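Local coordinates for protein aspartate semialdehyde dehydrogenase (Francisella tularensis subsp. tularensis, PDB 4WOJ) that probably catalyses the NADPH-dependent reductive dephosphorylation of L-aspartyl-4-phosphate to L-aspartate semialdehyde, an early step of lysine, methionine and threonine synthesis, at residues 167-172 with 274-279; 321-326 with 347-352; 226-231 with 266-271; 140-145 with 241-246; 147-152 with 329-334. One frame throughout, in Å; residues are numbered along the deposited sequence. Where two conformers were deposited one is given.

Contact 1 of 5, residues 167-172 with 274-279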
# COMPACT_ATOMS: atom_id res chain seq x y z
N TYR B 167 -1.33 -0.73 -4.62
CA TYR B 167 -1.95 0.18 -3.68
C TYR B 167 -2.95 0.82 -4.58
O TYR B 167 -2.67 1.82 -5.21
CB TYR B 167 -0.95 1.21 -3.19
CG TYR B 167 0.31 0.73 -2.42
CD1 TYR B 167 1.34 0.02 -3.03
CD2 TYR B 167 0.48 1.08 -1.09
CE1 TYR B 167 2.48 -0.39 -2.31
CE2 TYR B 167 1.61 0.69 -0.36
CZ TYR B 167 2.61 -0.04 -0.98
OH TYR B 167 3.68 -0.41 -0.20
N GLN B 168 -4.05 0.13 -4.78
CA GLN B 168 -5.03 0.47 -5.77
C GLN B 168 -6.20 1.32 -5.32
O GLN B 168 -6.83 1.07 -4.29
CB GLN B 168 -5.64 -0.80 -6.30
CG GLN B 168 -4.64 -1.52 -7.16
CD GLN B 168 -5.20 -2.80 -7.69
OE1 GLN B 168 -4.57 -3.86 -7.55
NE2 GLN B 168 -6.37 -2.71 -8.35
N ALA B 169 -6.51 2.30 -6.14
CA ALA B 169 -7.53 3.30 -5.84
C ALA B 169 -8.94 2.80 -6.15
O ALA B 169 -9.17 1.84 -6.89
CB ALA B 169 -7.25 4.56 -6.62
N ILE B 170 -9.91 3.48 -5.57
CA ILE B 170 -11.24 2.97 -5.53
C ILE B 170 -11.88 3.12 -6.88
O ILE B 170 -12.79 2.40 -7.19
CB ILE B 170 -12.06 3.61 -4.39
CG1 ILE B 170 -13.37 2.86 -4.19
CG2 ILE B 170 -12.33 5.11 -4.66
CD1 ILE B 170 -13.25 1.38 -3.89
N SER B 171 -11.38 4.02 -7.73
CA SER B 171 -12.03 4.28 -9.02
C SER B 171 -12.17 3.08 -9.88
O SER B 171 -13.13 2.96 -10.62
CB SER B 171 -11.33 5.39 -9.80
OG SER B 171 -10.02 5.10 -10.11
N GLY B 172 -11.24 2.14 -9.79
CA GLY B 172 -11.30 0.92 -10.60
C GLY B 172 -12.53 0.08 -10.30
O GLY B 172 -12.96 -0.74 -11.14
N ARG B 274 -8.06 7.94 -7.62
CA ARG B 274 -7.94 7.55 -9.04
C ARG B 274 -6.57 7.15 -9.55
O ARG B 274 -6.44 6.77 -10.71
CB ARG B 274 -8.53 8.60 -9.99
CG ARG B 274 -8.29 10.04 -9.62
CD ARG B 274 -8.80 10.97 -10.70
NE ARG B 274 -8.36 10.65 -12.05
CZ ARG B 274 -8.86 11.20 -13.15
NH1 ARG B 274 -9.84 12.13 -13.07
NH2 ARG B 274 -8.39 10.85 -14.36
N SER B 275 -5.57 7.14 -8.69
CA SER B 275 -4.27 6.74 -9.09
C SER B 275 -3.81 5.41 -8.46
O SER B 275 -3.93 5.24 -7.25
CB SER B 275 -3.29 7.84 -8.78
OG SER B 275 -3.30 8.76 -9.84
N HIS B 276 -3.36 4.46 -9.30
CA HIS B 276 -2.82 3.19 -8.79
C HIS B 276 -1.37 3.35 -8.56
O HIS B 276 -0.69 3.88 -9.42
CB HIS B 276 -3.06 2.03 -9.72
CG HIS B 276 -4.50 1.61 -9.79
ND1 HIS B 276 -5.46 2.11 -8.94
CD2 HIS B 276 -5.14 0.73 -10.59
CE1 HIS B 276 -6.63 1.57 -9.23
NE2 HIS B 276 -6.46 0.73 -10.23
N SER B 277 -0.92 2.93 -7.39
CA SER B 277 0.47 2.91 -7.10
C SER B 277 0.96 1.45 -7.01
O SER B 277 0.19 0.53 -6.78
CB SER B 277 0.81 3.66 -5.83
OG SER B 277 0.18 4.91 -5.79
N GLN B 278 2.24 1.28 -7.21
CA GLN B 278 2.85 -0.05 -7.31
C GLN B 278 4.29 0.01 -6.90
O GLN B 278 5.06 0.74 -7.50
CB GLN B 278 2.80 -0.56 -8.76
CG GLN B 278 1.46 -1.11 -9.19
CD GLN B 278 1.41 -1.68 -10.58
OE1 GLN B 278 1.11 -1.00 -11.53
NE2 GLN B 278 1.63 -2.98 -10.68
N ALA B 279 4.65 -0.81 -5.92
CA ALA B 279 6.02 -1.17 -5.61
C ALA B 279 6.47 -2.40 -6.42
O ALA B 279 5.93 -3.48 -6.31
CB ALA B 279 6.15 -1.43 -4.14
O HOH W 1 -2.65 4.73 -5.03
O HOH W 2 -8.91 -1.20 -9.55
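Arg274 meets Ser171 through the base of its chain: Ser171 OG lies 3.4 Å from Arg274 CA and also touches CB. That hydroxyl is hydrogen-bonded to Gln352, while the guanidinium of Arg274 makes a salt bridge with Asp351. At Ser275 the backbone takes over, with its carbonyl O 3.4 Å from the methyl CB of Ala169. The same O receives a hydrogen bond from a water that also donates to Tyr167 O and accepts from Ser277 OG, so one molecule ties both backbones together beside the last paired residues. With CG beside its backbone N and anti to the carbonyl carbon (chi1 -70°), the ring of His276, the predicted proton acceptor, lies alongside Gln168 and Ala169. Gln168 CG sits over the middle of this ring, 4.0 Å from its centroid, in a CH-pi contact, and ND1 comes within 3.0 Å of Ala169 N. Around this point strands 159-167 and 275-284 join as antiparallel neighbours in the mixed sheet of the dimerisation domain. Ser277 makes the pairing itself: Tyr167 N donates to Ser277 O at 2.9 Å, and Ser277 N returns a nearly straight bond of 3.0 Å to Tyr167 O. Farther on, Ala279 CB lies at the edge of the Tyr167 ring, 4.2 Å from CE1. That ring stacks on Tyr167 of the second subunit, and its OH is hydrogen-bonded to the backbone O of Thr166 there.

Contact 2 of 5, residues 321-326 with 347-352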
# COMPACT_ATOMS: atom_id res chain seq x y z
N GLN B 321 -1.77 12.10 -5.22
CA GLN B 321 -2.03 13.51 -5.20
C GLN B 321 -1.40 14.14 -6.40
O GLN B 321 -2.02 14.90 -7.13
CB GLN B 321 -1.41 14.16 -3.96
CG GLN B 321 -1.88 15.59 -3.73
CD GLN B 321 -0.99 16.36 -2.77
OE1 GLN B 321 0.24 16.39 -2.93
NE2 GLN B 321 -1.60 16.99 -1.78
N ALA B 322 -0.13 13.86 -6.60
CA ALA B 322 0.59 14.54 -7.66
C ALA B 322 0.13 14.13 -9.05
O ALA B 322 0.10 14.94 -9.94
CB ALA B 322 2.09 14.27 -7.51
N ASN B 323 -0.23 12.87 -9.17
CA ASN B 323 -0.36 12.22 -10.46
C ASN B 323 -1.77 12.14 -11.03
O ASN B 323 -1.96 12.09 -12.24
CB ASN B 323 0.14 10.79 -10.31
CG ASN B 323 -0.17 9.96 -11.51
OD1 ASN B 323 -1.34 9.58 -11.73
ND2 ASN B 323 0.86 9.68 -12.31
N SER B 324 -2.75 12.08 -10.14
CA SER B 324 -4.14 11.99 -10.53
C SER B 324 -4.57 13.13 -11.50
O SER B 324 -4.15 14.26 -11.39
CB SER B 324 -5.01 11.91 -9.29
OG SER B 324 -4.66 10.74 -8.54
N GLY B 325 -5.35 12.77 -12.52
CA GLY B 325 -5.65 13.69 -13.59
C GLY B 325 -4.66 13.77 -14.73
O GLY B 325 -5.00 14.31 -15.76
N THR B 326 -3.45 13.22 -14.58
CA THR B 326 -2.41 13.41 -15.59
C THR B 326 -2.09 12.16 -16.33
O THR B 326 -2.38 11.07 -15.87
CB THR B 326 -1.07 13.85 -15.00
OG1 THR B 326 -0.39 12.72 -14.41
CG2 THR B 326 -1.26 15.00 -13.99
N PHE B 347 9.19 2.27 -7.44
CA PHE B 347 7.79 2.54 -7.08
C PHE B 347 7.21 3.42 -8.16
O PHE B 347 7.81 4.40 -8.52
CB PHE B 347 7.70 3.29 -5.74
CG PHE B 347 6.33 3.34 -5.13
CD1 PHE B 347 5.84 2.30 -4.38
CD2 PHE B 347 5.53 4.50 -5.23
CE1 PHE B 347 4.59 2.36 -3.80
CE2 PHE B 347 4.28 4.58 -4.66
CZ PHE B 347 3.80 3.50 -3.94
N THR B 348 6.02 3.10 -8.65
CA THR B 348 5.39 3.86 -9.70
C THR B 348 3.96 4.20 -9.39
O THR B 348 3.31 3.55 -8.59
CB THR B 348 5.44 3.13 -11.10
OG1 THR B 348 4.72 3.91 -12.05
CG2 THR B 348 4.87 1.74 -11.03
N VAL B 349 3.50 5.26 -10.02
CA VAL B 349 2.15 5.75 -9.83
C VAL B 349 1.63 6.25 -11.17
O VAL B 349 2.33 6.96 -11.90
CB VAL B 349 2.12 6.96 -8.89
CG1 VAL B 349 0.69 7.43 -8.64
CG2 VAL B 349 2.81 6.63 -7.57
N GLY B 350 0.39 5.87 -11.50
CA GLY B 350 -0.32 6.40 -12.67
C GLY B 350 -1.81 6.39 -12.51
O GLY B 350 -2.34 5.77 -11.59
N ASP B 351 -2.50 7.08 -13.41
CA ASP B 351 -3.92 7.38 -13.26
C ASP B 351 -4.78 6.26 -13.80
O ASP B 351 -4.70 5.93 -14.98
CB ASP B 351 -4.28 8.64 -14.03
CG ASP B 351 -5.72 9.07 -13.78
OD1 ASP B 351 -6.64 8.55 -14.45
OD2 ASP B 351 -5.90 9.88 -12.87
N GLN B 352 -5.62 5.69 -12.96
CA GLN B 352 -6.40 4.52 -13.33
C GLN B 352 -7.30 4.75 -14.50
O GLN B 352 -7.45 3.89 -15.36
CB GLN B 352 -7.22 4.03 -12.13
CG GLN B 352 -7.94 2.73 -12.37
CD GLN B 352 -9.39 2.92 -12.74
OE1 GLN B 352 -10.10 3.68 -12.10
NE2 GLN B 352 -9.84 2.20 -13.78
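Gly325 and Asp351 make the one hydrogen bond between 321-326 and 347-352: Gly325 N donates to Asp351 OD2 over 3.0 Å, with an angle of 161° at the hydrogen. The N-H arrives from above the carboxylate plane. Asp351 holds CG anti to its backbone N (chi1 -174°), which carries CG toward the turn. OD2 also takes a salt bridge from Arg274, and OD1 caps Leu354 N at the start of helix 354-369.

A second set of bonds keeps the turn in shape. Residues 323-326 form a type II beta turn at the end of helix 320-323, Ser324 being the first residue to leave helical angles, and Asn323 O accepts both Thr326 N and, at 2.8 Å and on an in-plane lone pair, Thr326 OG1. Gly325 has a positive phi (86°), where a side chain would press on the preceding carbonyl.

The remaining contacts are of packing. Asn323 and Val349 slide past each other in opposite directions, Asn323 CB lying 3.8 Å from Val349 CG1, while its amide lies against the backbone of Gly350. Asn323 was modelled in two conformers, so the bonds of its amide, ND2 to Asp328 O and OD1 with Ser275 OG in the one described, are less certain. Beyond it, Thr326 O rests 3.6 Å from Asp351 CB.

With a guanidinium and a backbone N-H converging on OD2 and a helix start at OD1, this buried carboxylate is probably stabilised as the anion, joining strand end, turn and helix 354-369 through one side chain.

Contact 3 of 5, residues 226-231 with 266-271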
# COMPACT_ATOMS: atom_id res chain seq x y z
N TYR B 226 -9.57 4.75 6.37
CA TYR B 226 -8.59 4.37 7.39
C TYR B 226 -8.36 2.87 7.37
O TYR B 226 -8.14 2.24 8.41
CB TYR B 226 -9.01 4.81 8.79
CG TYR B 226 -9.24 6.31 8.90
CD1 TYR B 226 -8.18 7.21 8.81
CD2 TYR B 226 -10.52 6.82 9.10
CE1 TYR B 226 -8.40 8.58 8.90
CE2 TYR B 226 -10.74 8.18 9.21
CZ TYR B 226 -9.69 9.06 9.11
OH TYR B 226 -9.95 10.41 9.23
N ASN B 227 -8.39 2.30 6.18
CA ASN B 227 -8.25 0.89 6.07
C ASN B 227 -7.56 0.49 4.79
O ASN B 227 -7.15 1.31 4.01
CB ASN B 227 -9.64 0.27 6.19
CG ASN B 227 -9.59 -1.14 6.70
OD1 ASN B 227 -8.57 -1.57 7.22
ND2 ASN B 227 -10.68 -1.87 6.53
N LEU B 228 -7.39 -0.80 4.61
CA LEU B 228 -6.96 -1.33 3.30
C LEU B 228 -7.51 -2.76 3.12
O LEU B 228 -7.79 -3.43 4.08
CB LEU B 228 -5.44 -1.24 3.12
CG LEU B 228 -4.55 -1.93 4.12
CD1 LEU B 228 -4.53 -3.45 3.91
CD2 LEU B 228 -3.15 -1.38 3.99
N LEU B 229 -7.72 -3.15 1.88
CA LEU B 229 -8.38 -4.41 1.57
C LEU B 229 -7.54 -5.29 0.61
O LEU B 229 -7.52 -5.06 -0.63
CB LEU B 229 -9.75 -4.14 0.98
CG LEU B 229 -10.66 -3.15 1.75
CD1 LEU B 229 -11.90 -2.88 0.93
CD2 LEU B 229 -11.04 -3.65 3.14
N PRO B 230 -6.82 -6.27 1.19
CA PRO B 230 -5.93 -7.07 0.38
C PRO B 230 -6.62 -8.21 -0.34
O PRO B 230 -6.09 -9.33 -0.37
CB PRO B 230 -4.87 -7.55 1.38
CG PRO B 230 -5.62 -7.66 2.66
CD PRO B 230 -6.67 -6.56 2.61
N TRP B 231 -7.79 -7.92 -0.91
CA TRP B 231 -8.49 -8.81 -1.84
C TRP B 231 -9.25 -8.02 -2.89
O TRP B 231 -10.16 -7.27 -2.57
CB TRP B 231 -9.46 -9.71 -1.11
CG TRP B 231 -9.94 -10.84 -1.98
CD1 TRP B 231 -10.90 -10.78 -2.96
CD2 TRP B 231 -9.51 -12.19 -1.93
NE1 TRP B 231 -11.09 -12.01 -3.51
CE2 TRP B 231 -10.25 -12.91 -2.90
CE3 TRP B 231 -8.61 -12.90 -1.13
CZ2 TRP B 231 -10.08 -14.30 -3.10
CZ3 TRP B 231 -8.43 -14.30 -1.35
CH2 TRP B 231 -9.16 -14.97 -2.32
N ILE B 266 0.75 -9.20 -4.79
CA ILE B 266 -0.55 -9.01 -4.24
C ILE B 266 -1.19 -7.68 -4.65
O ILE B 266 -0.52 -6.64 -4.69
CB ILE B 266 -0.47 -9.07 -2.74
CG1 ILE B 266 -1.88 -9.30 -2.16
CG2 ILE B 266 0.18 -7.77 -2.21
CD1 ILE B 266 -1.97 -9.10 -0.67
N CYS B 267 -2.50 -7.74 -4.87
CA CYS B 267 -3.29 -6.57 -5.19
C CYS B 267 -4.13 -6.08 -3.97
O CYS B 267 -4.90 -6.83 -3.40
CB CYS B 267 -4.15 -6.85 -6.44
SG CYS B 267 -3.19 -7.11 -7.98
N VAL B 268 -3.97 -4.82 -3.60
CA VAL B 268 -4.55 -4.28 -2.37
C VAL B 268 -5.30 -2.99 -2.67
O VAL B 268 -4.79 -2.10 -3.34
CB VAL B 268 -3.48 -3.97 -1.33
CG1 VAL B 268 -4.10 -3.61 0.03
CG2 VAL B 268 -2.49 -5.15 -1.15
N ARG B 269 -6.52 -2.92 -2.18
CA ARG B 269 -7.30 -1.74 -2.28
C ARG B 269 -6.94 -0.82 -1.16
O ARG B 269 -6.80 -1.29 0.00
CB ARG B 269 -8.79 -2.10 -2.19
CG ARG B 269 -9.66 -0.97 -2.57
CD ARG B 269 -9.55 -0.72 -4.05
NE ARG B 269 -10.42 -1.60 -4.80
CZ ARG B 269 -10.35 -1.77 -6.11
NH1 ARG B 269 -9.40 -1.17 -6.84
NH2 ARG B 269 -11.21 -2.57 -6.71
N VAL B 270 -6.71 0.46 -1.50
CA VAL B 270 -6.35 1.52 -0.50
C VAL B 270 -7.24 2.74 -0.69
O VAL B 270 -7.92 2.83 -1.72
CB VAL B 270 -4.87 1.96 -0.57
CG1 VAL B 270 -3.94 0.78 -0.29
CG2 VAL B 270 -4.56 2.63 -1.91
N PRO B 271 -7.26 3.68 0.29
CA PRO B 271 -8.15 4.81 0.25
C PRO B 271 -7.60 5.94 -0.61
O PRO B 271 -7.46 7.07 -0.13
CB PRO B 271 -8.25 5.27 1.72
CG PRO B 271 -7.56 4.23 2.53
CD PRO B 271 -6.60 3.58 1.61
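Leu229 and Arg269 form the close-knit middle of this contact as a single antiparallel hydrogen-bonded pair. Leu229 N donates to Arg269 O at 2.8 Å, and Arg269 N answers to Leu229 O at the same 2.8 Å; both bonds are nearly straight, though the second donor stands well above the carbonyl plane. Leu229 O is also approached by Val268 CA in a CA-H...O contact. On one flank of the pair Leu228 crosses Val268 at a slant, Leu228 CD1 lying 3.9 Å from Val268 CG1. Pro230 CB touches Ile266 CD1 at 3.9 Å, and at the other end the ring of Pro271 sets CG 3.3 Å from Asn227 O.

The looser side belongs to the far end of Arg269 and to Tyr226, both residues partly exposed. Arg269 packs CB on Leu229 CB at 3.9 Å, but its chain, bent at chi2 and chi3, then leads away toward Gln168, its side chain ending up about 5 Å from that of the predicted catalytic His276. Tyr226 turns from 266-271 and rests on Thr185 of the second subunit.

The 266-271 loop is thus held by backbone bonds to two neighbours, Leu229 bonding Arg269 while Gln168 bonds Val268 and Val270. Val268 also packs on Tyr167 of the second subunit, so the backbone bonds probably help to hold an apolar surface at the dimer interface, while the arginine's charged end is left to the active-site side.

Contact 4 of 5, residues 140-145 with 241-246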
# COMPACT_ATOMS: atom_id res chain seq x y z
N ASN B 140 -6.11 -4.87 -18.13
CA ASN B 140 -6.32 -4.50 -16.75
C ASN B 140 -5.37 -3.35 -16.41
O ASN B 140 -4.24 -3.27 -16.92
CB ASN B 140 -6.11 -5.69 -15.84
CG ASN B 140 -6.07 -5.33 -14.36
OD1 ASN B 140 -5.01 -5.22 -13.76
ND2 ASN B 140 -7.23 -5.18 -13.77
N CYS B 141 -5.85 -2.44 -15.58
CA CYS B 141 -5.16 -1.21 -15.27
C CYS B 141 -3.75 -1.44 -14.66
O CYS B 141 -2.81 -0.71 -14.96
CB CYS B 141 -6.04 -0.33 -14.35
SG CYS B 141 -7.04 -1.23 -13.14
N THR B 142 -3.62 -2.45 -13.81
CA THR B 142 -2.34 -2.76 -13.20
C THR B 142 -1.30 -3.13 -14.25
O THR B 142 -0.14 -2.70 -14.19
CB THR B 142 -2.51 -3.88 -12.15
OG1 THR B 142 -3.22 -3.36 -11.03
CG2 THR B 142 -1.14 -4.41 -11.66
N VAL B 143 -1.72 -3.89 -15.25
CA VAL B 143 -0.81 -4.30 -16.32
C VAL B 143 -0.43 -3.09 -17.19
O VAL B 143 0.71 -2.93 -17.63
CB VAL B 143 -1.47 -5.37 -17.20
CG1 VAL B 143 -0.40 -6.16 -17.93
CG2 VAL B 143 -2.29 -6.31 -16.36
N SER B 144 -1.41 -2.24 -17.47
CA SER B 144 -1.17 -1.13 -18.35
C SER B 144 -0.20 -0.19 -17.72
O SER B 144 0.68 0.32 -18.36
CB SER B 144 -2.46 -0.42 -18.63
OG SER B 144 -3.14 -1.21 -19.56
N LEU B 145 -0.36 0.01 -16.43
CA LEU B 145 0.40 1.02 -15.74
C LEU B 145 1.80 0.56 -15.45
O LEU B 145 2.70 1.35 -15.37
CB LEU B 145 -0.33 1.42 -14.45
CG LEU B 145 -1.58 2.23 -14.79
CD1 LEU B 145 -2.43 2.53 -13.58
CD2 LEU B 145 -1.16 3.50 -15.49
N THR B 241 -6.11 -13.78 -6.45
CA THR B 241 -7.39 -13.24 -6.85
C THR B 241 -7.34 -13.16 -8.37
O THR B 241 -6.27 -13.33 -8.99
CB THR B 241 -7.70 -11.85 -6.26
OG1 THR B 241 -6.75 -10.89 -6.71
CG2 THR B 241 -7.65 -11.89 -4.78
N LYS B 242 -8.49 -12.91 -8.98
CA LYS B 242 -8.55 -12.81 -10.44
C LYS B 242 -7.73 -11.58 -10.87
O LYS B 242 -7.03 -11.63 -11.89
CB LYS B 242 -9.98 -12.76 -10.96
CG LYS B 242 -10.13 -13.21 -12.42
CD LYS B 242 -11.52 -13.78 -12.68
CE LYS B 242 -12.56 -12.71 -13.02
NZ LYS B 242 -12.80 -12.64 -14.50
N GLU B 243 -7.80 -10.53 -10.05
CA GLU B 243 -7.01 -9.31 -10.27
C GLU B 243 -5.54 -9.56 -10.46
O GLU B 243 -4.91 -8.94 -11.32
CB GLU B 243 -7.18 -8.35 -9.08
CG GLU B 243 -6.67 -6.93 -9.33
CD GLU B 243 -7.45 -6.19 -10.40
OE1 GLU B 243 -8.49 -6.72 -10.85
OE2 GLU B 243 -7.04 -5.06 -10.77
N GLU B 244 -5.02 -10.49 -9.66
CA GLU B 244 -3.59 -10.87 -9.61
C GLU B 244 -3.16 -11.83 -10.75
O GLU B 244 -2.10 -11.67 -11.34
CB GLU B 244 -3.28 -11.51 -8.26
CG GLU B 244 -3.48 -10.56 -7.08
CD GLU B 244 -3.67 -11.25 -5.73
OE1 GLU B 244 -3.81 -12.50 -5.65
OE2 GLU B 244 -3.70 -10.53 -4.72
N TYR B 245 -3.99 -12.82 -11.04
CA TYR B 245 -3.73 -13.72 -12.17
C TYR B 245 -3.73 -12.94 -13.53
O TYR B 245 -3.04 -13.32 -14.46
CB TYR B 245 -4.77 -14.88 -12.17
CG TYR B 245 -5.10 -15.43 -13.54
CD1 TYR B 245 -4.45 -16.55 -14.04
CD2 TYR B 245 -6.06 -14.80 -14.34
CE1 TYR B 245 -4.76 -17.02 -15.31
CE2 TYR B 245 -6.37 -15.26 -15.62
CZ TYR B 245 -5.73 -16.36 -16.10
OH TYR B 245 -6.06 -16.78 -17.36
N LYS B 246 -4.56 -11.90 -13.65
CA LYS B 246 -4.61 -11.09 -14.88
C LYS B 246 -3.25 -10.56 -15.26
O LYS B 246 -2.94 -10.42 -16.43
CB LYS B 246 -5.49 -9.83 -14.71
CG LYS B 246 -6.98 -10.09 -14.66
CD LYS B 246 -7.77 -8.79 -14.68
CE LYS B 246 -9.27 -9.03 -14.43
NZ LYS B 246 -9.64 -8.91 -12.99
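Asn140 faces Glu243 where two helices begin close together: Asn140 is the N-cap of helix 141-149, which starts with Cys141, the predicted acyl-thioester nucleophile, and Thr241 is the N-cap of helix 242-255. The two side chains cross at about a right angle, their amide and carboxylate planes 75° apart. Asn140 ND2 donates to Glu243 OE2 at 3.0 Å with an angle of 163° at the hydrogen; the acceptor lies close to the amide plane, whereas the donor comes in from above the carboxylate. Glu243 is bent at chi2 (65°), which sets CD on the side of Asn140. The other end of the amide looks to its own helix, OD1 accepting Thr142 N at 3.1 Å, so one flat group both caps a helix and grips its neighbour.

Lys246 runs across Asn140, again at about a right angle, and lays its aliphatic CD 3.7 Å from Asn140 CB. Its NZ then returns to Glu243 in a weak salt bridge, 3.3 Å from OE1, with a long, weak ion pair to Asp233 besides. The glutamate therefore has one oxygen toward the lysine and the other toward Asn140, OE2 also receiving a weak bond from Gln168. At its own start helix 242-255 is closed by a capping box of Thr241 and Glu244. Farther along, Val143 CG2 approaches the backbone O of Lys246 to 4.2 Å.

Contact 5 of 5, residues 147-152 with 329-334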
# COMPACT_ATOMS: atom_id res chain seq x y z
N SER B 147 3.50 -1.87 -17.22
CA SER B 147 4.21 -2.13 -18.45
C SER B 147 4.74 -0.84 -19.01
O SER B 147 5.88 -0.79 -19.48
CB SER B 147 3.26 -2.77 -19.48
OG SER B 147 2.72 -3.97 -18.95
N LEU B 148 3.92 0.21 -18.97
CA LEU B 148 4.36 1.55 -19.38
C LEU B 148 5.51 2.09 -18.53
O LEU B 148 6.40 2.76 -19.05
CB LEU B 148 3.18 2.58 -19.35
CG LEU B 148 2.08 2.39 -20.39
CD1 LEU B 148 0.80 3.14 -20.00
CD2 LEU B 148 2.56 2.86 -21.75
N ALA B 149 5.49 1.85 -17.24
CA ALA B 149 6.53 2.39 -16.37
C ALA B 149 7.91 1.75 -16.67
O ALA B 149 8.92 2.43 -16.78
CB ALA B 149 6.16 2.18 -14.93
N ILE B 150 7.93 0.43 -16.82
CA ILE B 150 9.19 -0.26 -17.13
C ILE B 150 9.26 -0.70 -18.61
O ILE B 150 9.97 -1.65 -18.96
CB ILE B 150 9.41 -1.45 -16.20
CG1 ILE B 150 8.22 -2.40 -16.21
CG2 ILE B 150 9.65 -0.94 -14.79
CD1 ILE B 150 8.47 -3.70 -15.49
N ALA B 151 8.54 0.02 -19.46
CA ALA B 151 8.51 -0.27 -20.87
C ALA B 151 9.91 -0.39 -21.50
O ALA B 151 10.13 -1.19 -22.38
CB ALA B 151 7.70 0.78 -21.61
N GLY B 152 10.82 0.46 -21.04
CA GLY B 152 12.14 0.60 -21.63
C GLY B 152 13.01 -0.59 -21.33
O GLY B 152 13.96 -0.83 -22.03
N ILE B 329 3.26 8.76 -16.09
CA ILE B 329 3.55 7.49 -15.45
C ILE B 329 4.75 7.83 -14.56
O ILE B 329 5.90 7.82 -15.02
CB ILE B 329 3.92 6.41 -16.53
CG1 ILE B 329 2.77 6.25 -17.51
CG2 ILE B 329 4.26 5.07 -15.92
CD1 ILE B 329 1.45 5.91 -16.83
N ALA B 330 4.49 8.19 -13.32
CA ALA B 330 5.61 8.52 -12.45
C ALA B 330 6.28 7.22 -11.91
O ALA B 330 5.64 6.20 -11.68
CB ALA B 330 5.17 9.41 -11.32
N ILE B 331 7.59 7.27 -11.78
CA ILE B 331 8.34 6.10 -11.33
C ILE B 331 9.60 6.51 -10.66
O ILE B 331 10.37 7.30 -11.19
CB ILE B 331 8.66 5.18 -12.50
CG1 ILE B 331 9.67 4.09 -12.04
CG2 ILE B 331 9.15 5.96 -13.67
CD1 ILE B 331 9.79 2.97 -13.02
N GLY B 332 9.78 6.04 -9.45
CA GLY B 332 10.87 6.53 -8.61
C GLY B 332 11.33 5.52 -7.60
O GLY B 332 10.97 4.38 -7.68
N ARG B 333 12.15 5.97 -6.67
CA ARG B 333 12.71 5.14 -5.65
C ARG B 333 13.49 4.01 -6.35
O ARG B 333 13.59 2.91 -5.85
CB ARG B 333 11.62 4.60 -4.72
CG ARG B 333 10.80 5.67 -4.00
CD ARG B 333 11.61 6.56 -3.06
NE ARG B 333 12.73 5.84 -2.45
CZ ARG B 333 12.66 5.05 -1.37
NH1 ARG B 333 11.51 4.81 -0.75
NH2 ARG B 333 13.77 4.46 -0.92
N ILE B 334 14.04 4.32 -7.51
CA ILE B 334 14.75 3.35 -8.31
C ILE B 334 16.08 3.04 -7.65
O ILE B 334 16.95 3.87 -7.56
CB ILE B 334 14.98 3.86 -9.75
CG1 ILE B 334 13.64 4.13 -10.45
CG2 ILE B 334 15.80 2.84 -10.54
CD1 ILE B 334 13.71 5.13 -11.58
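Ala149 lies between Ile329 and Ile331, two residues on the same face of strand 329-336, and each reaches it with a different branch. Ile329 has CG1 anti to its carbonyl carbon (chi1 -59°), which leaves CG2 anti to the backbone N and pointed at the helix end. That methyl makes the tightest fit of the contact, 3.5 Å from Ala149 CA and 3.6 Å from Ala149 CB. The CG1 branch meets the preceding residue, Leu148 CB, at 4.1 Å.

Ile331 is built differently. Its CG1 is anti to the backbone N (chi1 169°) and the chain stays extended at chi2 (166°), so CD1 is put far out from the strand. There it touches two atoms of Ala149, 3.9 Å from the backbone O and 4.2 Å from CB, and comes to 4.3 Å from Ile150 CG2. Ile150 is where helix 141-149 ends and the short helix 151-154 begins; the remainder of its side chain leads away from the strand. Ile331 also packs on Ile297 of helix 290-298, and Thr348 of the adjacent strand touches both Ala149 and Ile329.

The small methyl of Ala149 is consistent with the close approach of the helix end, with CA atoms of Ala149 and Ile329 6.0 Å apart. Made by apolar side chains and buried, this is helix-on-sheet packing of an alpha/beta domain, seating the C-terminal end of the helix that carries Cys141 on the mixed sheet of the dimerisation domain.

The predicted active site lies where contacts 1 and 4 meet: His276 NE2 of contact 1 is 3.6 Å from Cys141 SG of contact 4. Contact 3 continues from contact 1, with Gln168 N bonded to Val268 O at 2.8 Å. It also meets contact 4, where Cys267 N donates to Glu244 OE2. Contacts 1, 2 and 5 share the mixed sheet; Thr348 OG1 of contact 2 bonds Ala330 O of contact 5. Contacts 4 and 5 use the same helix, 141-149, whose Leu145 CD2 comes 3.8 Å from Ile329 CD1. Contacts 3 and 5 are farthest apart, centres about 22 Å. The bound sodium ion lies about 8 Å from the Ile331 side chain, on the side of contact 5.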